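Flavodoxin (Bacteroides uniformis, PDB 4J8P) binds flavin mononucleotide and probably serves as a flavodoxin-like electron carrier. Local coordinates at residues A126-E129 with L130-Y134. Sequence-based numbering, arbitrary orientation.
Sequences AEKE and LQTNY
Gln-131 sits between Lys-128 and Glu-127 along helix 124-133, the crossover helix of a beta-alpha-beta unit (strands 111-117 and 138-144) in this flavodoxin fold. A glutamine suits the place because its amide both accepts and donates. Gln-131 OE1 takes a hydrogen bond from Lys-128 NZ (2.8 Å), which lies in the carbonyl plane on a lone pair; bends at chi2 and chi3 (60° and 52°) curl the lysine chain back to the amide. On the other branch, Gln-131 NE2 donates to a water at 2.9 Å, and that water donates to Glu-127 OE2 at 2.7 Å. The same carboxylate oxygen also accepts from Gly-142 N, so the glutamate ties helix to strand 138-144. With an alanine at Gln-131, Lys-128 NZ would probably lose this acceptor and the bridging water its amide donor. Leu-130, on the buried face, packs on Ile-98, Ile-102 and Phe-87, while its N donates to Ala-126 O. Thr-132 suits the exposed face, where its hydroxyl can bond back to the preceding turn: Lys-128 O accepts both Thr-132 N (2.9 Å) and, from the opposite face of the carbonyl plane, Thr-132 OG1 at 2.8 Å.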
ATOM      1  N   ALA A 126       9.137   2.394   6.295  1.00 15.14           N
ATOM      2  CA  ALA A 126       8.481   1.747   5.155  1.00 15.26           C
ATOM      3  C   ALA A 126       8.495   2.666   3.941  1.00 17.17           C
ATOM      4  O   ALA A 126       8.862   2.277   2.829  1.00 18.19           O
ATOM      5  CB  ALA A 126       7.052   1.406   5.528  1.00 17.35           C
ATOM      6  N   GLU A 127       8.137   3.930   4.186  1.00 16.10           N
ATOM      7  CA  GLU A 127       8.152   4.921   3.125  1.00 15.35           C
ATOM      8  C   GLU A 127       9.588   5.139   2.581  1.00 18.00           C
ATOM      9  O   GLU A 127       9.795   5.238   1.361  1.00 18.22           O
ATOM     10  CB  GLU A 127       7.612   6.223   3.744  1.00 17.60           C
ATOM     11  CG  GLU A 127       7.806   7.433   2.881  1.00 20.77           C
ATOM     12  CD  GLU A 127       7.147   8.658   3.481  1.00 28.28           C
ATOM     13  OE1 GLU A 127       7.404   9.000   4.661  1.00 24.08           O
ATOM     14  OE2 GLU A 127       6.433   9.335   2.717  1.00 22.40           O
ATOM     15  N   LYS A 128      10.582   5.304   3.479  1.00 16.57           N
ATOM     16  CA  LYS A 128      11.949   5.542   2.998  1.00 15.87           C
ATOM     17  C   LYS A 128      12.458   4.367   2.149  1.00 18.58           C
ATOM     18  O   LYS A 128      13.115   4.580   1.130  1.00 18.73           O
ATOM     19  CB  LYS A 128      12.871   5.772   4.195  1.00 17.48           C
ATOM     20  CG  LYS A 128      14.241   6.363   3.785  1.00 18.08           C
ATOM     21  CD  LYS A 128      14.157   7.749   3.049  1.00 22.44           C
ATOM     22  CE  LYS A 128      13.338   8.803   3.767  1.00 24.66           C
ATOM     23  NZ  LYS A 128      13.104  10.017   2.898  1.00 23.14           N
ATOM     24  N   GLU A 129      12.172   3.120   2.576  1.00 16.49           N
ATOM     25  CA  GLU A 129      12.620   1.974   1.783  1.00 16.73           C
ATOM     26  C   GLU A 129      11.952   1.977   0.403  1.00 19.29           C
ATOM     27  O   GLU A 129      12.626   1.690  -0.583  1.00 20.42           O
ATOM     28  CB  GLU A 129      12.340   0.662   2.519  1.00 17.47           C
ATOM     29  CG  GLU A 129      13.301   0.450   3.673  1.00 21.39           C
ATOM     30  CD  GLU A 129      14.611  -0.217   3.299  1.00 36.64           C
ATOM     31  OE1 GLU A 129      14.799  -0.574   2.111  1.00 29.37           O
ATOM     32  OE2 GLU A 129      15.430  -0.434   4.217  1.00 39.28           O
ATOM     33  N   LEU A 130      10.647   2.353   0.317  1.00 16.51           N
ATOM     34  CA  LEU A 130      10.013   2.411  -1.009  1.00 16.65           C
ATOM     35  C   LEU A 130      10.664   3.491  -1.869  1.00 18.26           C
ATOM     36  O   LEU A 130      10.911   3.264  -3.062  1.00 19.08           O
ATOM     37  CB  LEU A 130       8.511   2.680  -0.876  1.00 15.95           C
ATOM     38  CG  LEU A 130       7.657   1.524  -0.327  1.00 18.89           C
ATOM     39  CD1 LEU A 130       6.226   2.031  -0.098  1.00 19.15           C
ATOM     40  CD2 LEU A 130       7.582   0.345  -1.329  1.00 19.90           C
ATOM     41  N   GLN A 131      10.913   4.687  -1.286  1.00 16.20           N
ATOM     42  CA  GLN A 131      11.533   5.754  -2.081  1.00 16.62           C
ATOM     43  C   GLN A 131      12.907   5.322  -2.609  1.00 20.75           C
ATOM     44  O   GLN A 131      13.273   5.641  -3.741  1.00 22.20           O
ATOM     45  CB  GLN A 131      11.723   7.002  -1.211  1.00 18.12           C
ATOM     46  CG  GLN A 131      10.400   7.650  -0.768  1.00 19.43           C
ATOM     47  CD  GLN A 131      10.647   8.721   0.281  1.00 20.84           C
ATOM     48  OE1 GLN A 131      11.786   8.945   0.709  1.00 20.18           O
ATOM     49  NE2 GLN A 131       9.607   9.442   0.680  1.00 18.22           N
ATOM     50  N   THR A 132      13.696   4.673  -1.738  1.00 17.82           N
ATOM     51  CA  THR A 132      15.080   4.285  -2.072  1.00 19.42           C
ATOM     52  C   THR A 132      15.074   3.172  -3.151  1.00 22.87           C
ATOM     53  O   THR A 132      15.933   3.161  -4.044  1.00 23.83           O
ATOM     54  CB  THR A 132      15.817   3.857  -0.771  1.00 23.34           C
ATOM     55  OG1 THR A 132      15.754   4.929   0.182  1.00 24.26           O
ATOM     56  CG2 THR A 132      17.314   3.492  -1.016  1.00 27.27           C
ATOM     57  N   ASN A 133      14.111   2.253  -3.081  1.00 20.30           N
ATOM     58  CA  ASN A 133      14.079   1.156  -4.049  1.00 20.44           C
ATOM     59  C   ASN A 133      13.519   1.585  -5.391  1.00 22.24           C
ATOM     60  O   ASN A 133      13.858   0.965  -6.416  1.00 22.84           O
ATOM     61  CB  ASN A 133      13.265  -0.001  -3.504  1.00 23.87           C
ATOM     62  CG  ASN A 133      13.701  -1.284  -4.161  1.00 48.24           C
ATOM     63  OD1 ASN A 133      14.881  -1.645  -4.132  1.00 43.73           O
ATOM     64  ND2 ASN A 133      12.798  -1.928  -4.873  1.00 42.47           N
ATOM     65  N   TYR A 134      12.675   2.661  -5.400  1.00 18.98           N
ATOM     66  CA  TYR A 134      12.019   3.130  -6.638  1.00 18.88           C
ATOM     67  C   TYR A 134      12.283   4.618  -6.825  1.00 22.54           C
ATOM     68  O   TYR A 134      11.356   5.439  -6.724  1.00 23.03           O
ATOM     69  CB  TYR A 134      10.513   2.836  -6.593  1.00 18.65           C
ATOM     70  CG  TYR A 134      10.233   1.375  -6.329  1.00 17.95           C
ATOM     71  CD1 TYR A 134      10.558   0.404  -7.271  1.00 19.94           C
ATOM     72  CD2 TYR A 134       9.689   0.960  -5.121  1.00 18.30           C
ATOM     73  CE1 TYR A 134      10.339  -0.945  -7.017  1.00 19.50           C
ATOM     74  CE2 TYR A 134       9.463  -0.392  -4.854  1.00 18.14           C
ATOM     75  CZ  TYR A 134       9.778  -1.339  -5.815  1.00 20.23           C
ATOM     76  OH  TYR A 134       9.582  -2.676  -5.555  1.00 19.12           O
TER
HETATM   77  O   HOH W   1       6.776   9.016   0.054  1.00 17.44           O